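Local coordinates for protein alanine racemase (Acinetobacter baumannii, PDB 4QHR) that belongs to the alanine racemase family of two-domain enzymes, which pair an N-terminal TIM-type barrel with a C-terminal domain rich in beta strands, at residues A[11-16]-A[213-218]. Residues are numbered along the deposited sequence; the frame is centred on the assembly and turned at random.
Sequences QALQYN and MLYGAS
The carboxamide of Asn-16 is gripped at both ends: ND2 donates to the main-chain O of Leu-214, while OD1 accepts from the backbone N of Lys-231. The first bond, 2.9 Å between Asn-16 ND2 and Leu-214 O, is nearly straight at the hydrogen (166°). Its acceptor lies almost in the amide plane of Asn-16, yet the donor stands 63° out of the Leu-214 carbonyl plane rather than on a lone pair. CB of Asn-16 points toward the 3-10 turn and packs 3.4 Å from Met-213 O; with CG anti to its own carbonyl carbon (chi1 -63°), the amide is carried to Leu-214 O. Met-213 O accepts from Gly-216 N, 3.1 Å away, within the turn. Asn-16 ND2 also comes to 3.3 Å from Gly-216 N, a close approach of two donors and not a hydrogen bond. The contact joins helix 10-23, which leads into the first strand of the TIM-type barrel, to the turn following the eighth, where the barrel closes between 207-208 and 28-32. One turn earlier on the helix, Leu-13 brings CD2 to 3.5 Å from Leu-214 O and obliquely to 4.0 Å from CD1 of the Tyr-215 ring. Leu-214 CB sits over the centre of one face of this ring, 4.2 Å above its plane, and Tyr-215 OH is hydrogen-bonded to Met-32 O on the first barrel strand.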
loop_
_atom_site.group_PDB
_atom_site.type_symbol
_atom_site.label_atom_id
_atom_site.label_comp_id
_atom_site.label_asym_id
_atom_site.label_seq_id
_atom_site.Cartn_x
_atom_site.Cartn_y
_atom_site.Cartn_z
ATOM N N GLN A 11 5.779 18.985 -14.535
ATOM C CA GLN A 11 6.720 20.126 -14.469
ATOM C C GLN A 11 7.610 20.062 -13.213
ATOM O O GLN A 11 8.763 20.461 -13.233
ATOM C CB GLN A 11 5.993 21.461 -14.526
ATOM C CG GLN A 11 5.182 21.657 -15.834
ATOM C CD GLN A 11 3.983 20.693 -15.994
ATOM O OE1 GLN A 11 3.342 20.257 -14.999
ATOM N NE2 GLN A 11 3.680 20.332 -17.251
ATOM N N ALA A 12 7.042 19.590 -12.113
ATOM C CA ALA A 12 7.823 19.428 -10.909
ATOM C C ALA A 12 8.877 18.371 -11.125
ATOM O O ALA A 12 10.000 18.544 -10.688
ATOM C CB ALA A 12 6.897 19.075 -9.750
ATOM N N LEU A 13 8.525 17.240 -11.748
ATOM C CA LEU A 13 9.536 16.229 -12.080
ATOM C C LEU A 13 10.684 16.820 -12.899
ATOM O O LEU A 13 11.841 16.525 -12.620
ATOM C CB LEU A 13 8.969 15.064 -12.892
ATOM C CG LEU A 13 8.123 14.071 -12.139
ATOM C CD1 LEU A 13 7.234 13.293 -13.099
ATOM C CD2 LEU A 13 9.024 13.111 -11.379
ATOM N N GLN A 14 10.353 17.633 -13.907
ATOM C CA GLN A 14 11.397 18.254 -14.747
ATOM C C GLN A 14 12.250 19.168 -13.918
ATOM O O GLN A 14 13.448 19.251 -14.077
ATOM C CB GLN A 14 10.825 19.071 -15.912
ATOM C CG GLN A 14 10.037 18.242 -16.879
ATOM C CD GLN A 14 9.407 19.057 -17.998
ATOM O OE1 GLN A 14 8.807 20.105 -17.781
ATOM N NE2 GLN A 14 9.523 18.550 -19.206
ATOM N N TYR A 15 11.615 19.896 -13.041
ATOM C CA TYR A 15 12.336 20.844 -12.200
ATOM C C TYR A 15 13.361 20.148 -11.263
ATOM O O TYR A 15 14.482 20.616 -11.068
ATOM C CB TYR A 15 11.308 21.633 -11.373
ATOM C CG TYR A 15 11.889 22.689 -10.521
ATOM C CD1 TYR A 15 12.361 22.400 -9.234
ATOM C CD2 TYR A 15 11.983 23.996 -10.985
ATOM C CE1 TYR A 15 12.904 23.404 -8.446
ATOM C CE2 TYR A 15 12.507 24.988 -10.192
ATOM C CZ TYR A 15 12.965 24.691 -8.935
ATOM O OH TYR A 15 13.486 25.685 -8.152
ATOM N N ASN A 16 12.930 19.054 -10.651
ATOM C CA ASN A 16 13.780 18.334 -9.702
ATOM C C ASN A 16 14.900 17.643 -10.436
ATOM O O ASN A 16 16.009 17.557 -9.935
ATOM C CB ASN A 16 12.906 17.316 -8.977
ATOM C CG ASN A 16 11.809 17.959 -8.163
ATOM O OD1 ASN A 16 11.939 19.122 -7.723
ATOM N ND2 ASN A 16 10.746 17.214 -7.914
ATOM N N MET A 213 14.743 12.457 -4.611
ATOM C CA MET A 213 14.667 13.899 -4.907
ATOM C C MET A 213 13.913 14.222 -6.212
ATOM O O MET A 213 13.300 15.298 -6.326
ATOM C CB MET A 213 16.053 14.581 -4.930
ATOM C CG MET A 213 16.978 14.095 -6.011
ATOM S SD MET A 213 18.659 14.729 -5.847
ATOM C CE MET A 213 18.476 16.465 -6.241
ATOM N N LEU A 214 13.925 13.298 -7.167
ATOM C CA LEU A 214 13.167 13.499 -8.415
ATOM C C LEU A 214 11.675 13.728 -8.177
ATOM O O LEU A 214 11.035 14.515 -8.906
ATOM C CB LEU A 214 13.364 12.320 -9.353
ATOM C CG LEU A 214 14.755 11.940 -9.845
ATOM C CD1 LEU A 214 14.664 10.770 -10.799
ATOM C CD2 LEU A 214 15.411 13.096 -10.590
ATOM N N TYR A 215 11.172 13.056 -7.115
ATOM C CA TYR A 215 9.770 13.007 -6.742
ATOM C C TYR A 215 9.366 14.145 -5.777
ATOM O O TYR A 215 8.214 14.300 -5.410
ATOM C CB TYR A 215 9.432 11.594 -6.201
ATOM C CG TYR A 215 9.844 10.532 -7.216
ATOM C CD1 TYR A 215 9.185 10.399 -8.380
ATOM C CD2 TYR A 215 10.963 9.711 -6.982
ATOM C CE1 TYR A 215 9.584 9.463 -9.344
ATOM C CE2 TYR A 215 11.389 8.793 -7.889
ATOM C CZ TYR A 215 10.718 8.679 -9.082
ATOM O OH TYR A 215 11.142 7.734 -9.974
ATOM N N GLY A 216 10.326 15.005 -5.452
ATOM C CA GLY A 216 10.041 16.118 -4.588
ATOM C C GLY A 216 9.656 15.680 -3.208
ATOM O O GLY A 216 8.757 16.211 -2.608
ATOM N N ALA A 217 10.386 14.721 -2.703
ATOM C CA ALA A 217 10.340 14.354 -1.324
ATOM C C ALA A 217 11.797 14.378 -0.839
ATOM O O ALA A 217 12.750 14.338 -1.642
ATOM C CB ALA A 217 9.685 12.971 -1.154
ATOM N N SER A 218 11.966 14.460 0.466
ATOM C CA SER A 218 13.301 14.671 1.089
ATOM C C SER A 218 14.083 13.413 1.436
ATOM O O SER A 218 13.562 12.498 2.031
ATOM C CB SER A 218 13.166 15.450 2.386
ATOM O OG SER A 218 14.466 15.707 2.913
#